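Local coordinates for putative isocitrate dehydrogenase, NAD-dependent (Methylococcus capsulatus, PDB 6LKY), which catalyses, as an isocitrate dehydrogenase of the isocitrate and isopropylmalate dehydrogenase family, the oxidative decarboxylation of isocitrate, probably with NAD+ and a magnesium ion, at the interface of chains A and B. Coordinates in Å, arbitrary orientation; residue numbers count along the deposited sequence, not the author numbering. Chains: chain A/B, Putative isocitrate dehydrogenase, NAD-dependent.

The interface of chains A and B. Residues chain A 207-208, 210-211; chain B 231-232, 235, 244.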
loop_
_atom_site.group_PDB
_atom_site.type_symbol
_atom_site.label_atom_id
_atom_site.label_comp_id
_atom_site.label_asym_id
_atom_site.label_seq_id
_atom_site.Cartn_x
_atom_site.Cartn_y
_atom_site.Cartn_z
ATOM N N ASP A 207 -6.989 -1.152 0.730
ATOM C CA ASP A 207 -6.657 -1.634 -0.623
ATOM C C ASP A 207 -7.442 -0.883 -1.708
ATOM O O ASP A 207 -6.868 -0.438 -2.722
ATOM C CB ASP A 207 -6.874 -3.154 -0.744
ATOM C CG ASP A 207 -8.255 -3.609 -0.254
ATOM O OD1 ASP A 207 -9.023 -2.761 0.245
ATOM O OD2 ASP A 207 -8.568 -4.825 -0.358
ATOM N N ALA A 208 -8.754 -0.719 -1.509
ATOM C CA ALA A 208 -9.533 0.123 -2.415
ATOM C C ALA A 208 -9.001 1.554 -2.422
ATOM O O ALA A 208 -8.967 2.211 -3.469
ATOM C CB ALA A 208 -11.015 0.095 -2.022
ATOM N N SER A 210 -5.910 2.490 -2.031
ATOM C CA SER A 210 -4.709 2.529 -2.862
ATOM C C SER A 210 -5.070 2.584 -4.343
ATOM O O SER A 210 -4.483 3.365 -5.114
ATOM C CB SER A 210 -3.829 1.310 -2.569
ATOM O OG SER A 210 -3.521 1.220 -1.186
ATOM N N MET A 211 -6.032 1.747 -4.759
ATOM C CA MET A 211 -6.515 1.797 -6.142
ATOM C C MET A 211 -7.010 3.201 -6.491
ATOM O O MET A 211 -6.647 3.769 -7.529
ATOM C CB MET A 211 -7.626 0.761 -6.343
ATOM C CG MET A 211 -8.359 0.830 -7.695
ATOM S SD MET A 211 -9.627 2.131 -7.731
ATOM C CE MET A 211 -10.818 1.519 -6.508
ATOM N N ASP B 231 -2.589 -7.985 -0.666
ATOM C CA ASP B 231 -3.879 -7.332 -0.875
ATOM C C ASP B 231 -3.691 -5.902 -1.394
ATOM O O ASP B 231 -4.247 -5.516 -2.443
ATOM C CB ASP B 231 -4.668 -7.375 0.441
ATOM C CG ASP B 231 -5.939 -6.543 0.397
ATOM O OD1 ASP B 231 -6.667 -6.613 -0.618
ATOM O OD2 ASP B 231 -6.212 -5.825 1.389
ATOM N N ILE B 232 -2.832 -5.132 -0.721
ATOM C CA ILE B 232 -2.662 -3.718 -1.073
ATOM C C ILE B 232 -1.976 -3.570 -2.426
ATOM O O ILE B 232 -2.420 -2.800 -3.291
ATOM C CB ILE B 232 -1.868 -2.976 0.018
ATOM C CG1 ILE B 232 -2.683 -2.877 1.313
ATOM C CG2 ILE B 232 -1.467 -1.599 -0.487
ATOM C CD1 ILE B 232 -1.852 -2.456 2.540
ATOM N N ASP B 235 -4.165 -4.429 -5.364
ATOM C CA ASP B 235 -5.157 -3.402 -5.702
ATOM C C ASP B 235 -4.510 -2.184 -6.361
ATOM O O ASP B 235 -5.094 -1.580 -7.272
ATOM C CB ASP B 235 -5.945 -2.977 -4.466
ATOM C CG ASP B 235 -7.152 -3.879 -4.207
ATOM O OD1 ASP B 235 -7.081 -5.087 -4.550
ATOM O OD2 ASP B 235 -8.175 -3.373 -3.679
ATOM N N LEU B 244 -10.208 -1.966 -10.521
ATOM C CA LEU B 244 -10.592 -3.246 -9.931
ATOM C C LEU B 244 -11.557 -4.016 -10.813
ATOM O O LEU B 244 -11.682 -5.235 -10.660
ATOM C CB LEU B 244 -11.243 -3.026 -8.566
ATOM C CG LEU B 244 -10.265 -2.626 -7.476
ATOM C CD1 LEU B 244 -11.019 -2.347 -6.178
ATOM C CD2 LEU B 244 -9.228 -3.709 -7.298
#
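Helix 206-215 of chain A lies against helix 227-241 of chain B and the short 3-10 helix 244-246 that follows it, with A:Asp207, at the start of its helix, facing B:Asp231 and B:Asp235. Three carboxylates thus gather in one place. The side chain of A:Asp207 stands between its backbone N and carbonyl carbon (chi1 51°), which turns OD1 back toward its own helix and sends OD2 across the interface. OD1 accepts a bent hydrogen bond of 2.7 Å from the backbone N of A:Ala208, the N-H meeting it from above the carboxylate plane; this local bond steadies the carboxylate. OD2 lies 2.6 Å from OD1 of B:Asp231, whose carboxylate is turned 72° from that of A:Asp207. Two acceptor oxygens face each other here, so the pair is not a hydrogen bond; such a cluster is built to hold a divalent metal. B:Asp231 and B:Asp235 sit four residues apart, about one helical turn, and both point their short carboxylates toward A:Asp207. That of B:Asp235 is nearly parallel to its carboxylate (3°) but beside its stem, with CG 3.5 Å from CB of A:Asp207. An alanine in place of A:Asp207 would probably leave the N-H of A:Ala208 without its side-chain acceptor and the metal site without the carboxylate this chain lends it. Farther along, the contact becomes apolar: the flexible chain of A:Met211, bent at chi2 and chi3, brings its CE methyl to 3.9 Å from CD1 of B:Leu244, a branched side chain that offers a broad apolar surface. At the other flank, the small A:Ser210 suits its place, its OG hydroxyl resting 3.6 Å from the CG2 methyl of B:Ile232. With its two-fold twin, this patch helps join the subunits into the dimer typical of the family, and the three aspartates are the metal-binding set of the shared active site, which the dimer completes, here without a metal among them.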